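Protein of unknown function with a Fic domain (Bacteroides thetaiotaomicron VPI-5482, PDB 3CUC) is of unknown function but belongs to the Fic/DOC family, built as a predominantly helical fold on a single chain. Local coordinates at residues E155-Y167 and L181-P194. Numbering follows the deposited sequence.
Sequences ETPAFMTSLVDWY and LAALLHYRYIRIHP
Trp166 swings its indole across to Arg188 because its CG stands anti to the backbone N (chi1 161°), while Arg188 turns CG beside its own N (chi1 -69°) and runs extended to NE, bringing NH1 over one indole face, nearest CE2. The resulting cation-pi contact puts Arg188 CZ 4.1 Å from the centroid of the Trp166 five-membered ring. Behind it, Arg188 CD makes a CH-pi contact over the six-membered ring. The Trp166 side chain fills a hole among Leu181, Leu184, Leu185 and Arg188, its far rim against the three leucines, with Trp166 CH2 3.8 Å from Leu181 CD1.

This is knobs-into-holes packing between two consecutive helices of the Fic/DOC region, 156-173 and 178-192, whose facing segments run antiparallel at 174° with axes 10.8 Å apart. Leu163 is the middle knob: its CD1 meets Arg188 CB, and its CD2 lies 4.0 Å from Ile192 CD1. Ile192 returns the insertion, lodging among Thr156, Phe159, Met160 and Leu163. Beyond it, the bent selenomethionine Met160 brings SE 3.8 Å from Pro194 CG and makes an oblique Met-aromatic contact with Tyr189, its CE reaching the ring edge. Helix 178-192 leads here into the HPFxDGNGR signature of Fic proteins, whose proline, Pro194, also packs on Thr156. At the opposite end Tyr167 CE1 packs 3.5 Å from Leu181 CD2.

No hydrogen bond links the two segments; Arg188 NH2 instead bonds Ala250 O, which probably helps hold the guanidinium over the indole. The hairpin thus relies on apolar interlocking, with one cation-pi contact probably adding electrostatic attraction at its partly exposed margin.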
loop_
_atom_site.group_PDB
_atom_site.type_symbol
_atom_site.label_atom_id
_atom_site.label_comp_id
_atom_site.label_asym_id
_atom_site.label_seq_id
_atom_site.Cartn_x
_atom_site.Cartn_y
_atom_site.Cartn_z
ATOM N N GLU A 155 -1.022 5.872 23.170
ATOM C CA GLU A 155 -0.592 6.999 22.334
ATOM C C GLU A 155 -1.031 6.886 20.865
ATOM O O GLU A 155 -0.902 7.850 20.109
ATOM C CB GLU A 155 0.930 7.177 22.432
ATOM C CG GLU A 155 1.750 6.141 21.666
ATOM C CD GLU A 155 3.178 6.032 22.167
ATOM O OE1 GLU A 155 3.698 7.022 22.724
ATOM O OE2 GLU A 155 3.781 4.950 21.998
ATOM N N THR A 156 -1.552 5.722 20.471
ATOM C CA THR A 156 -1.936 5.463 19.078
ATOM C C THR A 156 -2.914 6.489 18.493
ATOM O O THR A 156 -2.627 7.066 17.448
ATOM C CB THR A 156 -2.493 4.027 18.891
ATOM O OG1 THR A 156 -1.428 3.082 19.061
ATOM C CG2 THR A 156 -3.107 3.851 17.501
ATOM N N PRO A 157 -4.066 6.725 19.153
ATOM C CA PRO A 157 -5.010 7.718 18.609
ATOM C C PRO A 157 -4.419 9.117 18.412
ATOM O O PRO A 157 -4.747 9.784 17.430
ATOM C CB PRO A 157 -6.143 7.756 19.646
ATOM C CG PRO A 157 -5.641 7.037 20.832
ATOM C CD PRO A 157 -4.582 6.095 20.381
ATOM N N ALA A 158 -3.565 9.551 19.338
ATOM C CA ALA A 158 -2.859 10.826 19.201
ATOM C C ALA A 158 -1.894 10.801 18.008
ATOM O O ALA A 158 -1.855 11.740 17.212
ATOM C CB ALA A 158 -2.109 11.158 20.485
ATOM N N PHE A 159 -1.128 9.719 17.895
ATOM C CA PHE A 159 -0.201 9.512 16.776
ATOM C C PHE A 159 -0.908 9.512 15.416
ATOM O O PHE A 159 -0.395 10.074 14.446
ATOM C CB PHE A 159 0.550 8.184 16.955
ATOM C CG PHE A 159 1.758 8.270 17.850
ATOM C CD1 PHE A 159 1.827 9.195 18.888
ATOM C CD2 PHE A 159 2.823 7.396 17.665
ATOM C CE1 PHE A 159 2.942 9.258 19.704
ATOM C CE2 PHE A 159 3.939 7.452 18.481
ATOM C CZ PHE A 159 4.000 8.386 19.503
HETATM N N MSE A 160 -2.072 8.863 15.355
HETATM C CA MSE A 160 -2.855 8.774 14.125
HETATM C C MSE A 160 -3.450 10.118 13.730
HETATM O O MSE A 160 -3.405 10.490 12.561
HETATM C CB MSE A 160 -3.964 7.725 14.256
HETATM C CG MSE A 160 -3.450 6.301 14.257
HETATM SE SE MSE A 160 -2.570 5.866 12.614
HETATM C CE MSE A 160 -4.130 5.710 11.428
ATOM N N THR A 161 -4.001 10.853 14.688
ATOM C CA THR A 161 -4.493 12.195 14.393
ATOM C C THR A 161 -3.363 13.071 13.855
ATOM O O THR A 161 -3.576 13.870 12.949
ATOM C CB THR A 161 -5.120 12.861 15.624
ATOM O OG1 THR A 161 -6.187 12.044 16.110
ATOM C CG2 THR A 161 -5.666 14.246 15.278
ATOM N N SER A 162 -2.162 12.906 14.406
ATOM C CA SER A 162 -0.993 13.644 13.926
ATOM C C SER A 162 -0.617 13.252 12.501
ATOM O O SER A 162 -0.202 14.106 11.711
ATOM C CB SER A 162 0.204 13.427 14.855
ATOM O OG SER A 162 -0.001 14.110 16.074
ATOM N N LEU A 163 -0.765 11.964 12.186
ATOM C CA LEU A 163 -0.387 11.422 10.884
ATOM C C LEU A 163 -1.272 11.972 9.769
ATOM O O LEU A 163 -0.770 12.426 8.737
ATOM C CB LEU A 163 -0.475 9.897 10.903
ATOM C CG LEU A 163 0.015 9.154 9.659
ATOM C CD1 LEU A 163 1.530 9.238 9.546
ATOM C CD2 LEU A 163 -0.461 7.696 9.704
ATOM N N VAL A 164 -2.585 11.927 9.974
ATOM C CA VAL A 164 -3.515 12.428 8.960
ATOM C C VAL A 164 -3.418 13.949 8.841
ATOM O O VAL A 164 -3.430 14.484 7.737
ATOM C CB VAL A 164 -4.987 11.992 9.205
ATOM C CG1 VAL A 164 -5.137 10.500 8.988
ATOM C CG2 VAL A 164 -5.459 12.390 10.590
ATOM N N ASP A 165 -3.300 14.642 9.970
ATOM C CA ASP A 165 -3.074 16.088 9.951
ATOM C C ASP A 165 -1.783 16.406 9.201
ATOM O O ASP A 165 -1.758 17.313 8.372
ATOM C CB ASP A 165 -3.016 16.673 11.370
ATOM C CG ASP A 165 -4.366 16.632 12.092
ATOM O OD1 ASP A 165 -5.335 16.040 11.561
ATOM O OD2 ASP A 165 -4.452 17.186 13.210
ATOM N N TRP A 166 -0.724 15.650 9.480
ATOM C CA TRP A 166 0.549 15.847 8.793
ATOM C C TRP A 166 0.402 15.630 7.285
ATOM O O TRP A 166 0.891 16.434 6.482
ATOM C CB TRP A 166 1.638 14.911 9.338
ATOM C CG TRP A 166 2.775 14.761 8.374
ATOM C CD1 TRP A 166 3.797 15.637 8.170
ATOM C CD2 TRP A 166 2.968 13.695 7.440
ATOM N NE1 TRP A 166 4.628 15.176 7.182
ATOM C CE2 TRP A 166 4.141 13.983 6.716
ATOM C CE3 TRP A 166 2.263 12.521 7.149
ATOM C CZ2 TRP A 166 4.634 13.135 5.722
ATOM C CZ3 TRP A 166 2.748 11.682 6.159
ATOM C CH2 TRP A 166 3.925 11.991 5.458
ATOM N N TYR A 167 -0.260 14.533 6.914
ATOM C CA TYR A 167 -0.379 14.151 5.508
ATOM C C TYR A 167 -1.073 15.254 4.715
ATOM O O TYR A 167 -0.547 15.751 3.717
ATOM C CB TYR A 167 -1.140 12.826 5.350
ATOM C CG TYR A 167 -1.483 12.534 3.911
ATOM C CD1 TYR A 167 -0.552 11.936 3.061
ATOM C CD2 TYR A 167 -2.719 12.897 3.381
ATOM C CE1 TYR A 167 -0.850 11.691 1.720
ATOM C CE2 TYR A 167 -3.027 12.658 2.044
ATOM C CZ TYR A 167 -2.089 12.056 1.218
ATOM O OH TYR A 167 -2.386 11.820 -0.106
ATOM N N LEU A 181 5.911 11.439 -0.689
ATOM C CA LEU A 181 4.798 11.538 0.251
ATOM C C LEU A 181 4.225 10.153 0.534
ATOM O O LEU A 181 3.900 9.832 1.681
ATOM C CB LEU A 181 3.705 12.478 -0.287
ATOM C CG LEU A 181 2.459 12.678 0.593
ATOM C CD1 LEU A 181 2.828 13.125 1.996
ATOM C CD2 LEU A 181 1.489 13.665 -0.036
ATOM N N ALA A 182 4.113 9.340 -0.517
ATOM C CA ALA A 182 3.626 7.970 -0.389
ATOM C C ALA A 182 4.577 7.148 0.471
ATOM O O ALA A 182 4.138 6.431 1.365
ATOM C CB ALA A 182 3.455 7.326 -1.758
ATOM N N ALA A 183 5.876 7.262 0.210
ATOM C CA ALA A 183 6.878 6.510 0.969
ATOM C C ALA A 183 6.826 6.864 2.445
ATOM O O ALA A 183 6.861 5.983 3.296
ATOM C CB ALA A 183 8.272 6.766 0.419
ATOM N N LEU A 184 6.728 8.156 2.740
ATOM C CA LEU A 184 6.748 8.629 4.123
ATOM C C LEU A 184 5.447 8.304 4.849
ATOM O O LEU A 184 5.475 7.974 6.033
ATOM C CB LEU A 184 7.042 10.132 4.176
ATOM C CG LEU A 184 7.702 10.696 5.438
ATOM C CD1 LEU A 184 8.844 9.815 5.948
ATOM C CD2 LEU A 184 8.214 12.097 5.147
ATOM N N LEU A 185 4.317 8.382 4.142
ATOM C CA LEU A 185 3.026 7.948 4.695
ATOM C C LEU A 185 3.049 6.461 5.074
ATOM O O LEU A 185 2.598 6.082 6.156
ATOM C CB LEU A 185 1.882 8.214 3.704
ATOM C CG LEU A 185 0.466 7.790 4.133
ATOM C CD1 LEU A 185 0.092 8.397 5.480
ATOM C CD2 LEU A 185 -0.562 8.158 3.076
ATOM N N HIS A 186 3.564 5.634 4.169
ATOM C CA HIS A 186 3.716 4.200 4.407
ATOM C C HIS A 186 4.574 3.958 5.639
ATOM O O HIS A 186 4.197 3.204 6.542
ATOM C CB HIS A 186 4.365 3.546 3.184
ATOM C CG HIS A 186 4.636 2.080 3.334
ATOM N ND1 HIS A 186 5.434 1.563 4.332
ATOM C CD2 HIS A 186 4.240 1.024 2.586
ATOM C CE1 HIS A 186 5.500 0.251 4.203
ATOM N NE2 HIS A 186 4.787 -0.102 3.149
ATOM N N TYR A 187 5.728 4.614 5.679
ATOM C CA TYR A 187 6.700 4.365 6.738
ATOM C C TYR A 187 6.177 4.754 8.110
ATOM O O TYR A 187 6.211 3.951 9.038
ATOM C CB TYR A 187 8.011 5.100 6.474
ATOM C CG TYR A 187 9.062 4.709 7.479
ATOM C CD1 TYR A 187 9.759 3.510 7.346
ATOM C CD2 TYR A 187 9.328 5.510 8.584
ATOM C CE1 TYR A 187 10.710 3.130 8.272
ATOM C CE2 TYR A 187 10.276 5.141 9.520
ATOM C CZ TYR A 187 10.967 3.950 9.364
ATOM O OH TYR A 187 11.919 3.585 10.296
ATOM N N ARG A 188 5.700 5.986 8.231
ATOM C CA ARG A 188 5.156 6.471 9.495
ATOM C C ARG A 188 3.984 5.616 9.966
ATOM O O ARG A 188 3.929 5.234 11.137
ATOM C CB ARG A 188 4.746 7.936 9.376
ATOM C CG ARG A 188 5.936 8.858 9.218
ATOM C CD ARG A 188 5.517 10.308 9.151
ATOM N NE ARG A 188 6.646 11.203 9.391
ATOM C CZ ARG A 188 6.544 12.514 9.591
ATOM N NH1 ARG A 188 5.362 13.114 9.594
ATOM N NH2 ARG A 188 7.637 13.231 9.796
ATOM N N TYR A 189 3.065 5.301 9.052
ATOM C CA TYR A 189 1.936 4.427 9.375
ATOM C C TYR A 189 2.411 3.067 9.887
ATOM O O TYR A 189 1.963 2.602 10.942
ATOM C CB TYR A 189 1.010 4.217 8.172
ATOM C CG TYR A 189 -0.077 3.201 8.459
ATOM C CD1 TYR A 189 -1.269 3.588 9.070
ATOM C CD2 TYR A 189 0.102 1.854 8.156
ATOM C CE1 TYR A 189 -2.256 2.663 9.357
ATOM C CE2 TYR A 189 -0.877 0.923 8.438
ATOM C CZ TYR A 189 -2.051 1.330 9.039
ATOM O OH TYR A 189 -3.021 0.399 9.314
ATOM N N ILE A 190 3.317 2.436 9.141
ATOM C CA ILE A 190 3.794 1.102 9.500
ATOM C C ILE A 190 4.520 1.115 10.857
ATOM O O ILE A 190 4.503 0.119 11.584
ATOM C CB ILE A 190 4.696 0.490 8.387
ATOM C CG1 ILE A 190 4.617 -1.040 8.409
ATOM C CG2 ILE A 190 6.144 0.961 8.518
ATOM C CD1 ILE A 190 3.289 -1.594 7.887
ATOM N N ARG A 191 5.138 2.246 11.201
ATOM C CA ARG A 191 5.814 2.395 12.497
ATOM C C ARG A 191 4.838 2.596 13.649
ATOM O O ARG A 191 5.103 2.155 14.760
ATOM C CB ARG A 191 6.820 3.551 12.469
ATOM C CG ARG A 191 8.100 3.271 11.674
ATOM C CD ARG A 191 8.920 2.136 12.269
ATOM N NE ARG A 191 9.286 2.391 13.660
ATOM C CZ ARG A 191 10.428 2.944 14.064
ATOM N NH1 ARG A 191 11.354 3.321 13.188
ATOM N NH2 ARG A 191 10.645 3.121 15.362
ATOM N N ILE A 192 3.716 3.263 13.389
ATOM C CA ILE A 192 2.631 3.358 14.374
ATOM C C ILE A 192 1.959 1.984 14.552
ATOM O O ILE A 192 1.696 1.554 15.674
ATOM C CB ILE A 192 1.566 4.406 13.962
ATOM C CG1 ILE A 192 2.169 5.813 13.886
ATOM C CG2 ILE A 192 0.411 4.419 14.955
ATOM C CD1 ILE A 192 1.240 6.831 13.239
ATOM N N HIS A 193 1.681 1.309 13.435
ATOM C CA HIS A 193 1.111 -0.052 13.427
ATOM C C HIS A 193 -0.181 -0.112 14.273
ATOM O O HIS A 193 -0.303 -0.946 15.182
ATOM C CB HIS A 193 2.176 -1.055 13.909
ATOM C CG HIS A 193 2.282 -2.299 13.073
ATOM N ND1 HIS A 193 1.760 -3.512 13.470
ATOM C CD2 HIS A 193 2.882 -2.524 11.877
ATOM C CE1 HIS A 193 2.015 -4.423 12.548
ATOM N NE2 HIS A 193 2.694 -3.849 11.571
ATOM N N PRO A 194 -1.155 0.772 13.953
ATOM C CA PRO A 194 -2.290 1.103 14.822
ATOM C C PRO A 194 -3.283 -0.021 15.085
ATOM O O PRO A 194 -3.780 -0.132 16.196
ATOM C CB PRO A 194 -2.985 2.249 14.069
ATOM C CG PRO A 194 -2.623 2.047 12.656
ATOM C CD PRO A 194 -1.220 1.525 12.684
#